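Chitinase (Thermococcus chitonophagus, PDB 5XSW) probably hydrolyses chitin at internal bonds, this piece of the longer protein pairing a beta domain with a mainly helical, glycan-binding domain. Local coordinates at residues 39-44 / 96-101; 104-109 / 467-472; 197-202 / 296-301; 285-290 / 402-407. All coordinates share one frame; numbering follows the deposited sequence.

In the fold
The four contacts run from the N-terminal beta domain into the helical domain that holds the bound glycan. Contact 1 joins strands 32-41 and 98-104, and its centre lies about 51 Å from that of contact 4, on the opposite side of the chain's centre. The second segment of contact 1 leads into contact 2, which closes a long loop by pinning the chain after strand 98-104 to residues near the C-terminus. Contacts 3 and 4 are nested inside that loop and share helix 288-311, their centres about 18 Å apart; their segments alternate along the chain. Contacts 2 and 3 touch through His-468 and Trp-198, probably by a hydrogen bond, so the domain junction meets the helical core.

Contact 1: 39-44 / 96-101; sequences TFETTG and YPHNFK
Glu-41 lies across from His-98 and Asn-99, and its side chain meets both. Its CB sits over one face of the His-98 ring, 3.9 Å from the centroid. CG stands anti to the carbonyl carbon (chi1 -73°), and beyond it the extended chain runs beside Asn-99, where OE2 takes a weak 3.2 Å bond from Asn-99 ND2. The rotation of the imidazole is fixed by His-98 ND1, which gives a nearly straight bond of 2.6 Å, in the ring plane, to Tyr-96 O. An alanine in place of His-98 would probably leave Tyr-96 O without this donor and open a gap beneath Glu-41 CB. On the buried side, Phe-40 CB rests over the face of Phe-100, 3.7 Å from that ring's centroid, and the Phe-40 ring touches Pro-97 CB through CD1; bulky apolar groups suit a surface packed against strands 12-21 and 80-89. Asn-99 has positive phi, which asparagine tolerates. Backbone pairs Thr-39/Lys-101 and Glu-41/His-98, one residue out of step, make this a beta bulge between antiparallel strands.

Contact 2: 104-109 / 467-472; sequences YLRGES and PHIPRP. With GOL (glycerol), chain K.
Arg-471 lies flat on the ring of Tyr-104 in a cation-pi stack where the loop after strand 98-104 meets the loop before helix 475-482. Arg-471 CZ is 4.3 Å from the ring centroid, the planes are 21° apart, and a bend at chi3 (-79°) places NE over the ring; NH2 also bonds a second glycerol. An alanine at Arg-471 would probably leave this face of Tyr-104 without its cationic mate and open a gap beside Arg-106, whose NH1 is 4.0 Å from Arg-471 CG. Arg-106 crosses Arg-471 at about a right angle. Its NH2 gives a 2.9 Å bond to O2 of a glycerol, probably from the crystallisation liquor; NH1 reaches the same oxygen, which in turn donates to Ile-469 O at 2.8 Å. A water bridges Leu-105 O and Pro-472 O. The two guanidinium groups, NH1 to NH1 5.7 Å apart, would repel each other; the salt bridge from Arg-106 NE to Glu-305 and the electron-rich ring under Arg-471 are likely to offset that cost.

Contact 3: 197-202 / 296-301; sequences EWFKVN and AAVSLT
Phe-199 and Val-298 lead the apolar contacts that carry most of the meeting of the two segments: Phe-199 CE2, with CZ beside it, lies 3.6 Å from Val-298 CG2. Phe-199 CG, anti to the carbonyl carbon (chi1 -60°), lies 4.0 Å from Thr-301 OG1. Val-201 CG2 meets Ala-297 CB at 4.2 Å, a small methyl that lets the backbone after helix 186-199 come close to helix 288-311. Phe-199 CZ stands over the centre of the Trp-198 ring, 3.5 Å above its plane. Segment 197-202 tightly links two helices: Lys-200 leaves helix 186-199 with positive phi, and Asn-202 is the N-cap of helix 203-214. Lys-200 NZ folds back on Glu-197 O, where a positive charge would probably suit the negative end of the helix dipole. Polar contact runs through one water, which donates to Phe-199 O and, at 2.7 Å, to Thr-301 OG1. Thr-301 OG1 donates in turn to Ala-297 O, 2.8 Å away, above the carbonyl plane, while Thr-301 N reaches it from the opposite face.

Contact 4: 285-290 / 402-407; sequences NDTAWI and IEYFFT
Ile-290, near the beginning of helix 288-311, comes closest to Phe-405 of helix 399-412, their CA atoms 7.5 Å apart; the backbones draw away toward Asn-285 and Tyr-404, whose CA atoms are 9.4 Å apart. Ahead of the first of these helices, Asp-286 OD1 takes a 3.0 Å capping bond from Ala-288 N on its anti side, a task suited to a short carboxylate. The branched Ile-290 lies against both rings. Its CD1 reaches Tyr-404 CE2 at 3.7 Å, and its CG2 lies equally near Phe-405 CE1. Tyr-404 CG is anti to the backbone N (chi1 169°), and the side chain reaches across to segment 285-290. Tyr-404 OH is 2.9 Å from Asn-285 O and donates to a water, 2.7 Å away, that in turn donates to Asp-286 O; Thr-287 CG2 touches Tyr-404 OH at 3.6 Å. A tyrosine thus combines length, apolar flank and polar tip. Helices 288-311 and 399-412 pack here within the helical domain, Tyr-187 of helix 186-199 and Phe-453 of helix 449-461 adding edge-to-face rings to Tyr-404 and Phe-405.

Contact 1: 39-44 / 96-101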
loop_
_atom_site.group_PDB
_atom_site.type_symbol
_atom_site.label_atom_id
_atom_site.label_comp_id
_atom_site.label_asym_id
_atom_site.label_seq_id
_atom_site.Cartn_x
_atom_site.Cartn_y
_atom_site.Cartn_z
ATOM N N THR A 39 -15.873 25.203 -9.909
ATOM C CA THR A 39 -16.948 25.644 -10.806
ATOM C C THR A 39 -17.206 27.144 -10.617
ATOM O O THR A 39 -16.962 27.721 -9.549
ATOM C CB THR A 39 -18.265 24.897 -10.576
ATOM O OG1 THR A 39 -18.613 24.919 -9.177
ATOM C CG2 THR A 39 -18.201 23.446 -11.071
ATOM N N PHE A 40 -17.732 27.771 -11.654
ATOM C CA PHE A 40 -18.301 29.094 -11.424
ATOM C C PHE A 40 -19.404 29.304 -12.472
ATOM O O PHE A 40 -19.564 28.498 -13.381
ATOM C CB PHE A 40 -17.227 30.193 -11.498
ATOM C CG PHE A 40 -16.617 30.358 -12.896
ATOM C CD1 PHE A 40 -17.191 31.226 -13.836
ATOM C CD2 PHE A 40 -15.456 29.670 -13.253
ATOM C CE1 PHE A 40 -16.612 31.395 -15.130
ATOM C CE2 PHE A 40 -14.869 29.806 -14.516
ATOM C CZ PHE A 40 -15.453 30.695 -15.484
ATOM N N GLU A 41 -20.146 30.400 -12.324
ATOM C CA GLU A 41 -21.245 30.665 -13.240
ATOM C C GLU A 41 -21.006 31.976 -13.977
ATOM O O GLU A 41 -20.423 32.900 -13.429
ATOM C CB GLU A 41 -22.578 30.677 -12.478
ATOM C CG GLU A 41 -22.999 29.274 -12.056
ATOM C CD GLU A 41 -24.115 29.259 -10.990
ATOM O OE1 GLU A 41 -24.865 28.266 -10.946
ATOM O OE2 GLU A 41 -24.233 30.205 -10.183
ATOM N N THR A 42 -21.397 31.988 -15.247
ATOM C CA THR A 42 -21.463 33.210 -16.039
ATOM C C THR A 42 -22.477 33.012 -17.178
ATOM O O THR A 42 -22.686 31.884 -17.654
ATOM C CB THR A 42 -20.090 33.588 -16.603
ATOM O OG1 THR A 42 -20.219 34.708 -17.486
ATOM C CG2 THR A 42 -19.475 32.385 -17.380
ATOM N N THR A 43 -23.152 34.096 -17.581
ATOM C CA THR A 43 -24.002 34.056 -18.775
ATOM C C THR A 43 -23.200 34.501 -19.992
ATOM O O THR A 43 -23.675 34.423 -21.126
ATOM C CB THR A 43 -25.247 34.982 -18.611
ATOM O OG1 THR A 43 -24.802 36.303 -18.255
ATOM C CG2 THR A 43 -26.137 34.471 -17.504
ATOM N N GLY A 44 -21.999 35.011 -19.755
ATOM C CA GLY A 44 -21.135 35.443 -20.840
ATOM C C GLY A 44 -20.508 34.262 -21.576
ATOM O O GLY A 44 -20.831 33.103 -21.297
ATOM N N TYR A 96 -20.527 38.506 -15.089
ATOM C CA TYR A 96 -19.328 38.383 -14.238
ATOM C C TYR A 96 -19.251 36.992 -13.536
ATOM O O TYR A 96 -20.232 36.542 -12.931
ATOM C CB TYR A 96 -19.286 39.488 -13.182
ATOM C CG TYR A 96 -19.378 40.873 -13.776
ATOM C CD1 TYR A 96 -18.307 41.431 -14.443
ATOM C CD2 TYR A 96 -20.556 41.618 -13.680
ATOM C CE1 TYR A 96 -18.387 42.700 -15.010
ATOM C CE2 TYR A 96 -20.642 42.893 -14.231
ATOM C CZ TYR A 96 -19.561 43.424 -14.900
ATOM O OH TYR A 96 -19.627 44.678 -15.459
ATOM N N PRO A 97 -18.090 36.323 -13.640
ATOM C CA PRO A 97 -17.851 35.026 -12.951
ATOM C C PRO A 97 -18.272 35.109 -11.496
ATOM O O PRO A 97 -17.787 35.970 -10.780
ATOM C CB PRO A 97 -16.326 34.841 -13.080
ATOM C CG PRO A 97 -16.011 35.478 -14.434
ATOM C CD PRO A 97 -16.945 36.718 -14.487
ATOM N N HIS A 98 -19.207 34.267 -11.079
ATOM C CA HIS A 98 -19.708 34.346 -9.708
ATOM C C HIS A 98 -20.012 32.931 -9.191
ATOM O O HIS A 98 -20.019 31.957 -9.958
ATOM C CB HIS A 98 -21.000 35.214 -9.623
ATOM C CG HIS A 98 -22.079 34.730 -10.531
ATOM N ND1 HIS A 98 -22.078 35.005 -11.883
ATOM C CD2 HIS A 98 -23.192 33.992 -10.295
ATOM C CE1 HIS A 98 -23.126 34.425 -12.450
ATOM N NE2 HIS A 98 -23.824 33.816 -11.506
ATOM N N ASN A 99 -20.344 32.850 -7.906
ATOM C CA ASN A 99 -20.620 31.579 -7.265
ATOM C C ASN A 99 -19.477 30.546 -7.506
ATOM O O ASN A 99 -19.721 29.420 -7.945
ATOM C CB ASN A 99 -21.922 30.992 -7.762
ATOM C CG ASN A 99 -22.437 29.936 -6.830
ATOM O OD1 ASN A 99 -22.108 29.930 -5.617
ATOM N ND2 ASN A 99 -23.218 29.011 -7.370
ATOM N N PHE A 100 -18.253 30.995 -7.295
ATOM C CA PHE A 100 -17.068 30.150 -7.384
ATOM C C PHE A 100 -17.188 29.075 -6.320
ATOM O O PHE A 100 -17.497 29.403 -5.184
ATOM C CB PHE A 100 -15.798 30.965 -7.152
ATOM C CG PHE A 100 -15.324 31.671 -8.372
ATOM C CD1 PHE A 100 -14.487 31.035 -9.274
ATOM C CD2 PHE A 100 -15.737 32.972 -8.638
ATOM C CE1 PHE A 100 -14.041 31.681 -10.411
ATOM C CE2 PHE A 100 -15.284 33.633 -9.783
ATOM C CZ PHE A 100 -14.448 32.989 -10.669
ATOM N N LYS A 101 -16.981 27.806 -6.676
ATOM C CA LYS A 101 -16.919 26.779 -5.634
ATOM C C LYS A 101 -15.711 25.876 -5.875
ATOM O O LYS A 101 -15.563 25.361 -6.974
ATOM C CB LYS A 101 -18.182 25.923 -5.592
ATOM C CG LYS A 101 -19.442 26.646 -5.140
ATOM C CD LYS A 101 -20.673 25.834 -5.583
ATOM C CE LYS A 101 -21.996 26.464 -5.163
ATOM N NZ LYS A 101 -23.129 25.614 -5.642
HETATM O O HOH W 1 -20.214 27.215 -8.980
#

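Contact 2: 104-109 / 467-472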
loop_
_atom_site.group_PDB
_atom_site.type_symbol
_atom_site.label_atom_id
_atom_site.label_comp_id
_atom_site.label_asym_id
_atom_site.label_seq_id
_atom_site.Cartn_x
_atom_site.Cartn_y
_atom_site.Cartn_z
ATOM N N TYR A 104 -13.545 19.679 -3.498
ATOM C CA TYR A 104 -12.440 18.771 -3.102
ATOM C C TYR A 104 -12.690 17.387 -3.648
ATOM O O TYR A 104 -13.845 16.985 -3.960
ATOM C CB TYR A 104 -12.305 18.673 -1.598
ATOM C CG TYR A 104 -11.980 19.963 -0.963
ATOM C CD1 TYR A 104 -10.810 20.637 -1.293
ATOM C CD2 TYR A 104 -12.862 20.538 -0.053
ATOM C CE1 TYR A 104 -10.512 21.844 -0.707
ATOM C CE2 TYR A 104 -12.573 21.750 0.542
ATOM C CZ TYR A 104 -11.397 22.393 0.209
ATOM O OH TYR A 104 -11.104 23.594 0.781
ATOM N N LEU A 105 -11.627 16.600 -3.714
ATOM C CA LEU A 105 -11.784 15.240 -4.207
ATOM C C LEU A 105 -12.264 14.367 -3.031
ATOM O O LEU A 105 -11.476 13.672 -2.367
ATOM C CB LEU A 105 -10.441 14.757 -4.778
ATOM C CG LEU A 105 -10.411 13.433 -5.487
ATOM C CD1 LEU A 105 -11.386 13.390 -6.660
ATOM C CD2 LEU A 105 -8.959 13.273 -5.945
ATOM N N ARG A 106 -13.560 14.400 -2.779
ATOM C CA ARG A 106 -14.163 13.891 -1.539
ATOM C C ARG A 106 -15.668 14.083 -1.722
ATOM O O ARG A 106 -16.053 15.172 -2.154
ATOM C CB ARG A 106 -13.656 14.664 -0.350
ATOM C CG ARG A 106 -13.724 13.900 0.986
ATOM C CD ARG A 106 -15.029 14.089 1.751
ATOM N NE ARG A 106 -15.041 13.323 3.011
ATOM C CZ ARG A 106 -15.201 13.848 4.226
ATOM N NH1 ARG A 106 -15.441 15.161 4.383
ATOM N NH2 ARG A 106 -15.208 13.035 5.298
ATOM N N GLY A 107 -16.492 13.059 -1.460
ATOM C CA GLY A 107 -17.920 13.156 -1.754
ATOM C C GLY A 107 -18.519 14.150 -0.801
ATOM O O GLY A 107 -18.456 13.964 0.411
ATOM N N GLU A 108 -19.115 15.207 -1.341
ATOM C CA GLU A 108 -19.703 16.259 -0.505
ATOM C C GLU A 108 -20.916 15.740 0.302
ATOM O O GLU A 108 -21.237 16.258 1.355
ATOM C CB GLU A 108 -20.101 17.452 -1.426
ATOM C CG GLU A 108 -18.855 18.106 -2.069
ATOM C CD GLU A 108 -19.166 19.196 -3.115
ATOM O OE1 GLU A 108 -20.356 19.394 -3.413
ATOM O OE2 GLU A 108 -18.213 19.830 -3.640
ATOM N N SER A 109 -21.581 14.705 -0.187
ATOM C CA SER A 109 -22.793 14.221 0.481
ATOM C C SER A 109 -22.595 12.993 1.394
ATOM O O SER A 109 -23.548 12.272 1.740
ATOM C CB SER A 109 -23.827 13.892 -0.589
ATOM O OG SER A 109 -23.413 12.768 -1.339
ATOM N N PRO A 467 -13.557 19.575 11.412
ATOM C CA PRO A 467 -14.477 18.453 11.638
ATOM C C PRO A 467 -13.682 17.201 12.143
ATOM O O PRO A 467 -12.489 17.092 11.832
ATOM C CB PRO A 467 -15.075 18.232 10.247
ATOM C CG PRO A 467 -13.941 18.566 9.339
ATOM C CD PRO A 467 -13.223 19.720 9.983
ATOM N N HIS A 468 -14.302 16.316 12.926
ATOM C CA HIS A 468 -13.542 15.232 13.540
ATOM C C HIS A 468 -13.021 14.228 12.520
ATOM O O HIS A 468 -11.983 13.628 12.730
ATOM C CB HIS A 468 -14.391 14.515 14.571
ATOM C CG HIS A 468 -14.754 15.367 15.744
ATOM N ND1 HIS A 468 -13.962 16.413 16.182
ATOM C CD2 HIS A 468 -15.827 15.330 16.571
ATOM C CE1 HIS A 468 -14.527 16.970 17.237
ATOM N NE2 HIS A 468 -15.658 16.331 17.493
ATOM N N ILE A 469 -13.751 14.037 11.424
ATOM C CA ILE A 469 -13.284 13.164 10.334
ATOM C C ILE A 469 -12.634 13.999 9.250
ATOM O O ILE A 469 -13.307 14.825 8.609
ATOM C CB ILE A 469 -14.457 12.336 9.770
ATOM C CG1 ILE A 469 -15.118 11.558 10.918
ATOM C CG2 ILE A 469 -14.006 11.442 8.579
ATOM C CD1 ILE A 469 -16.376 10.771 10.480
ATOM N N PRO A 470 -11.310 13.825 9.047
ATOM C CA PRO A 470 -10.589 14.641 8.069
ATOM C C PRO A 470 -10.800 14.083 6.668
ATOM O O PRO A 470 -11.167 12.905 6.554
ATOM C CB PRO A 470 -9.108 14.518 8.527
ATOM C CG PRO A 470 -9.044 13.108 9.081
ATOM C CD PRO A 470 -10.420 12.857 9.741
ATOM N N ARG A 471 -10.584 14.883 5.628
ATOM C CA ARG A 471 -10.590 14.352 4.259
ATOM C C ARG A 471 -9.336 13.495 3.988
ATOM O O ARG A 471 -8.241 13.865 4.430
ATOM C CB ARG A 471 -10.614 15.479 3.219
ATOM C CG ARG A 471 -11.785 16.487 3.405
ATOM C CD ARG A 471 -11.763 17.561 2.266
ATOM N NE ARG A 471 -10.733 18.483 2.656
ATOM C CZ ARG A 471 -10.922 19.491 3.487
ATOM N NH1 ARG A 471 -12.139 19.782 3.916
ATOM N NH2 ARG A 471 -9.896 20.223 3.856
ATOM N N PRO A 472 -9.505 12.381 3.267
ATOM C CA PRO A 472 -8.355 11.720 2.640
ATOM C C PRO A 472 -7.735 12.715 1.679
ATOM O O PRO A 472 -8.463 13.499 1.034
ATOM C CB PRO A 472 -8.970 10.526 1.880
ATOM C CG PRO A 472 -10.470 10.973 1.646
ATOM C CD PRO A 472 -10.798 11.798 2.852
HETATM C C1 GOL K . -18.248 15.335 7.254
HETATM O O1 GOL K . -17.752 16.510 6.612
HETATM C C2 GOL K . -17.167 14.756 8.157
HETATM O O2 GOL K . -15.897 14.846 7.514
HETATM C C3 GOL K . -17.184 15.529 9.470
HETATM O O3 GOL K . -16.349 14.933 10.453
HETATM O O HOH W 2 -9.329 15.230 -0.865
#

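Contact 3: 197-202 / 296-301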
loop_
_atom_site.group_PDB
_atom_site.type_symbol
_atom_site.label_atom_id
_atom_site.label_comp_id
_atom_site.label_asym_id
_atom_site.label_seq_id
_atom_site.Cartn_x
_atom_site.Cartn_y
_atom_site.Cartn_z
ATOM N N GLU A 197 -17.546 5.706 17.590
ATOM C CA GLU A 197 -17.877 7.117 17.805
ATOM C C GLU A 197 -17.189 8.028 16.791
ATOM O O GLU A 197 -17.758 9.020 16.302
ATOM C CB GLU A 197 -17.531 7.532 19.288
ATOM C CG GLU A 197 -18.007 8.989 19.648
ATOM C CD GLU A 197 -19.544 9.170 19.567
ATOM O OE1 GLU A 197 -20.332 8.177 19.720
ATOM O OE2 GLU A 197 -19.970 10.328 19.386
ATOM N N TRP A 198 -15.949 7.715 16.453
ATOM C CA TRP A 198 -15.212 8.524 15.502
ATOM C C TRP A 198 -15.686 8.298 14.057
ATOM O O TRP A 198 -16.007 9.268 13.358
ATOM C CB TRP A 198 -13.687 8.208 15.619
ATOM C CG TRP A 198 -12.775 9.254 15.048
ATOM C CD1 TRP A 198 -13.113 10.381 14.316
ATOM C CD2 TRP A 198 -11.360 9.263 15.162
ATOM N NE1 TRP A 198 -11.971 11.089 14.009
ATOM C CE2 TRP A 198 -10.886 10.422 14.527
ATOM C CE3 TRP A 198 -10.439 8.408 15.789
ATOM C CZ2 TRP A 198 -9.522 10.728 14.459
ATOM C CZ3 TRP A 198 -9.110 8.729 15.746
ATOM C CH2 TRP A 198 -8.659 9.878 15.065
ATOM N N PHE A 199 -15.765 7.040 13.590
ATOM C CA PHE A 199 -15.997 6.803 12.128
ATOM C C PHE A 199 -17.367 6.190 11.861
ATOM O O PHE A 199 -17.701 5.897 10.716
ATOM C CB PHE A 199 -14.862 5.902 11.516
ATOM C CG PHE A 199 -13.491 6.540 11.661
ATOM C CD1 PHE A 199 -13.167 7.645 10.898
ATOM C CD2 PHE A 199 -12.552 6.040 12.589
ATOM C CE1 PHE A 199 -11.921 8.301 11.073
ATOM C CE2 PHE A 199 -11.316 6.655 12.729
ATOM C CZ PHE A 199 -11.025 7.813 11.995
ATOM N N LYS A 200 -18.159 6.023 12.931
ATOM C CA LYS A 200 -19.565 5.542 12.861
ATOM C C LYS A 200 -19.642 4.100 12.450
ATOM O O LYS A 200 -20.674 3.639 11.941
ATOM C CB LYS A 200 -20.415 6.404 11.890
ATOM C CG LYS A 200 -20.128 7.926 12.059
ATOM C CD LYS A 200 -20.286 8.361 13.558
ATOM C CE LYS A 200 -19.848 9.839 13.659
ATOM N NZ LYS A 200 -19.965 10.375 15.090
ATOM N N VAL A 201 -18.553 3.355 12.691
ATOM C CA VAL A 201 -18.552 1.927 12.387
ATOM C C VAL A 201 -19.146 1.086 13.509
ATOM O O VAL A 201 -18.748 1.243 14.686
ATOM C CB VAL A 201 -17.062 1.430 12.135
ATOM C CG1 VAL A 201 -17.050 -0.084 11.767
ATOM C CG2 VAL A 201 -16.489 2.318 10.991
ATOM N N ASN A 202 -20.105 0.240 13.140
ATOM C CA ASN A 202 -20.798 -0.721 13.999
ATOM C C ASN A 202 -19.790 -1.687 14.624
ATOM O O ASN A 202 -19.124 -2.422 13.906
ATOM C CB ASN A 202 -21.793 -1.517 13.141
ATOM C CG ASN A 202 -22.591 -2.561 13.920
ATOM O OD1 ASN A 202 -22.499 -2.687 15.156
ATOM N ND2 ASN A 202 -23.416 -3.297 13.200
ATOM N N ALA A 296 -8.281 -0.826 11.149
ATOM C CA ALA A 296 -9.250 -1.526 10.331
ATOM C C ALA A 296 -10.431 -0.613 9.946
ATOM O O ALA A 296 -10.844 -0.599 8.778
ATOM C CB ALA A 296 -9.778 -2.800 11.049
ATOM N N ALA A 297 -10.930 0.151 10.921
ATOM C CA ALA A 297 -12.033 1.124 10.659
ATOM C C ALA A 297 -11.617 2.177 9.614
ATOM O O ALA A 297 -12.361 2.495 8.736
ATOM C CB ALA A 297 -12.433 1.798 11.968
ATOM N N VAL A 298 -10.401 2.718 9.707
ATOM C CA VAL A 298 -9.942 3.675 8.717
ATOM C C VAL A 298 -9.791 3.025 7.350
ATOM O O VAL A 298 -10.113 3.646 6.343
ATOM C CB VAL A 298 -8.601 4.342 9.159
ATOM C CG1 VAL A 298 -7.979 5.243 8.049
ATOM C CG2 VAL A 298 -8.881 5.191 10.485
ATOM N N SER A 299 -9.321 1.776 7.309
ATOM C CA SER A 299 -9.216 1.082 6.029
ATOM C C SER A 299 -10.582 0.911 5.342
ATOM O O SER A 299 -10.719 1.078 4.123
ATOM C CB SER A 299 -8.575 -0.313 6.240
ATOM O OG SER A 299 -8.245 -0.879 4.971
ATOM N N LEU A 300 -11.575 0.513 6.120
ATOM C CA LEU A 300 -12.941 0.388 5.639
ATOM C C LEU A 300 -13.505 1.742 5.227
ATOM O O LEU A 300 -14.157 1.877 4.206
ATOM C CB LEU A 300 -13.812 -0.247 6.710
ATOM C CG LEU A 300 -13.471 -1.700 7.012
ATOM C CD1 LEU A 300 -13.943 -2.094 8.396
ATOM C CD2 LEU A 300 -14.072 -2.596 5.954
ATOM N N THR A 301 -13.197 2.748 6.025
ATOM C CA THR A 301 -13.645 4.099 5.775
ATOM C C THR A 301 -13.086 4.572 4.445
ATOM O O THR A 301 -13.770 5.223 3.683
ATOM C CB THR A 301 -13.205 5.045 6.900
ATOM O OG1 THR A 301 -13.921 4.720 8.089
ATOM C CG2 THR A 301 -13.464 6.490 6.528
HETATM O O HOH W 3 -16.647 5.028 8.168
#

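Contact 4: 285-290 / 402-407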
loop_
_atom_site.group_PDB
_atom_site.type_symbol
_atom_site.label_atom_id
_atom_site.label_comp_id
_atom_site.label_asym_id
_atom_site.label_seq_id
_atom_site.Cartn_x
_atom_site.Cartn_y
_atom_site.Cartn_z
ATOM N N ASN A 285 -1.978 -5.861 27.394
ATOM C CA ASN A 285 -1.361 -4.532 27.331
ATOM C C ASN A 285 -0.685 -4.219 26.025
ATOM O O ASN A 285 -0.143 -3.113 25.840
ATOM C CB ASN A 285 -0.311 -4.376 28.445
ATOM C CG ASN A 285 -0.895 -4.549 29.835
ATOM O OD1 ASN A 285 -2.058 -4.210 30.114
ATOM N ND2 ASN A 285 -0.082 -5.091 30.721
ATOM N N ASP A 286 -0.713 -5.167 25.086
ATOM C CA ASP A 286 -0.105 -4.860 23.789
ATOM C C ASP A 286 -0.909 -3.681 23.171
ATOM O O ASP A 286 -2.135 -3.765 23.091
ATOM C CB ASP A 286 -0.146 -6.114 22.897
ATOM C CG ASP A 286 0.620 -5.953 21.620
ATOM O OD1 ASP A 286 0.536 -4.900 20.941
ATOM O OD2 ASP A 286 1.384 -6.888 21.314
ATOM N N THR A 287 -0.239 -2.606 22.766
ATOM C CA THR A 287 -0.961 -1.407 22.342
ATOM C C THR A 287 -1.727 -1.653 21.051
ATOM O O THR A 287 -2.671 -0.906 20.729
ATOM C CB THR A 287 -0.014 -0.182 22.142
ATOM O OG1 THR A 287 1.000 -0.468 21.150
ATOM C CG2 THR A 287 0.614 0.241 23.552
ATOM N N ALA A 288 -1.343 -2.689 20.296
ATOM C CA ALA A 288 -2.073 -2.999 19.037
ATOM C C ALA A 288 -3.521 -3.461 19.336
ATOM O O ALA A 288 -4.357 -3.487 18.450
ATOM C CB ALA A 288 -1.279 -4.082 18.220
ATOM N N TRP A 289 -3.831 -3.849 20.574
ATOM C CA TRP A 289 -5.234 -4.159 20.892
ATOM C C TRP A 289 -6.099 -2.882 20.717
ATOM O O TRP A 289 -7.267 -2.942 20.395
ATOM C CB TRP A 289 -5.377 -4.673 22.316
ATOM C CG TRP A 289 -4.940 -6.161 22.449
ATOM C CD1 TRP A 289 -3.887 -6.654 23.214
ATOM C CD2 TRP A 289 -5.541 -7.262 21.820
ATOM N NE1 TRP A 289 -3.820 -8.029 23.055
ATOM C CE2 TRP A 289 -4.852 -8.427 22.240
ATOM C CE3 TRP A 289 -6.643 -7.402 20.934
ATOM C CZ2 TRP A 289 -5.204 -9.706 21.801
ATOM C CZ3 TRP A 289 -7.009 -8.696 20.513
ATOM C CH2 TRP A 289 -6.288 -9.832 20.949
ATOM N N ILE A 290 -5.501 -1.734 20.936
ATOM C CA ILE A 290 -6.219 -0.483 20.773
ATOM C C ILE A 290 -6.089 0.041 19.347
ATOM O O ILE A 290 -7.082 0.436 18.724
ATOM C CB ILE A 290 -5.673 0.576 21.761
ATOM C CG1 ILE A 290 -6.011 0.177 23.193
ATOM C CG2 ILE A 290 -6.183 1.973 21.396
ATOM C CD1 ILE A 290 -5.221 1.060 24.313
ATOM N N ILE A 402 -8.578 4.213 31.590
ATOM C CA ILE A 402 -8.931 5.360 30.753
ATOM C C ILE A 402 -7.693 6.160 30.412
ATOM O O ILE A 402 -7.462 6.561 29.265
ATOM C CB ILE A 402 -9.970 6.298 31.464
ATOM C CG1 ILE A 402 -11.237 5.527 31.830
ATOM C CG2 ILE A 402 -10.311 7.504 30.602
ATOM C CD1 ILE A 402 -12.017 4.989 30.709
ATOM N N GLU A 403 -6.862 6.372 31.426
ATOM C CA GLU A 403 -5.636 7.100 31.224
ATOM C C GLU A 403 -4.730 6.410 30.206
ATOM O O GLU A 403 -4.087 7.048 29.361
ATOM C CB GLU A 403 -4.904 7.241 32.587
ATOM C CG GLU A 403 -3.491 7.756 32.415
ATOM C CD GLU A 403 -3.420 9.230 32.013
ATOM O OE1 GLU A 403 -4.342 9.990 32.388
ATOM O OE2 GLU A 403 -2.438 9.637 31.324
ATOM N N TYR A 404 -4.615 5.106 30.370
ATOM C CA TYR A 404 -3.792 4.289 29.477
ATOM C C TYR A 404 -4.322 4.411 28.027
ATOM O O TYR A 404 -3.592 4.703 27.062
ATOM C CB TYR A 404 -3.841 2.829 29.966
ATOM C CG TYR A 404 -3.241 1.880 28.946
ATOM C CD1 TYR A 404 -1.918 2.013 28.525
ATOM C CD2 TYR A 404 -4.013 0.874 28.389
ATOM C CE1 TYR A 404 -1.388 1.136 27.559
ATOM C CE2 TYR A 404 -3.495 0.007 27.457
ATOM C CZ TYR A 404 -2.195 0.141 27.046
ATOM O OH TYR A 404 -1.750 -0.758 26.084
ATOM N N PHE A 405 -5.622 4.206 27.895
ATOM C CA PHE A 405 -6.273 4.330 26.586
ATOM C C PHE A 405 -5.924 5.647 25.903
ATOM O O PHE A 405 -5.439 5.652 24.758
ATOM C CB PHE A 405 -7.783 4.173 26.729
ATOM C CG PHE A 405 -8.499 4.310 25.407
ATOM C CD1 PHE A 405 -8.500 3.248 24.497
ATOM C CD2 PHE A 405 -9.114 5.511 25.049
ATOM C CE1 PHE A 405 -9.118 3.381 23.247
ATOM C CE2 PHE A 405 -9.740 5.640 23.794
ATOM C CZ PHE A 405 -9.750 4.564 22.917
ATOM N N PHE A 406 -6.050 6.786 26.596
ATOM C CA PHE A 406 -5.767 8.037 25.911
ATOM C C PHE A 406 -4.274 8.323 25.681
ATOM O O PHE A 406 -3.948 8.970 24.713
ATOM C CB PHE A 406 -6.410 9.237 26.641
ATOM C CG PHE A 406 -7.883 9.313 26.436
ATOM C CD1 PHE A 406 -8.396 9.822 25.256
ATOM C CD2 PHE A 406 -8.764 8.816 27.387
ATOM C CE1 PHE A 406 -9.781 9.874 25.018
ATOM C CE2 PHE A 406 -10.164 8.863 27.148
ATOM C CZ PHE A 406 -10.660 9.379 25.953
ATOM N N THR A 407 -3.390 7.845 26.566
ATOM C CA THR A 407 -1.943 7.852 26.289
ATOM C C THR A 407 -1.608 7.135 24.975
ATOM O O THR A 407 -0.846 7.638 24.172
ATOM C CB THR A 407 -1.167 7.155 27.451
ATOM O OG1 THR A 407 -1.514 7.799 28.681
ATOM C CG2 THR A 407 0.320 7.242 27.270
HETATM O O HOH W 4 -3.531 -2.663 25.240
#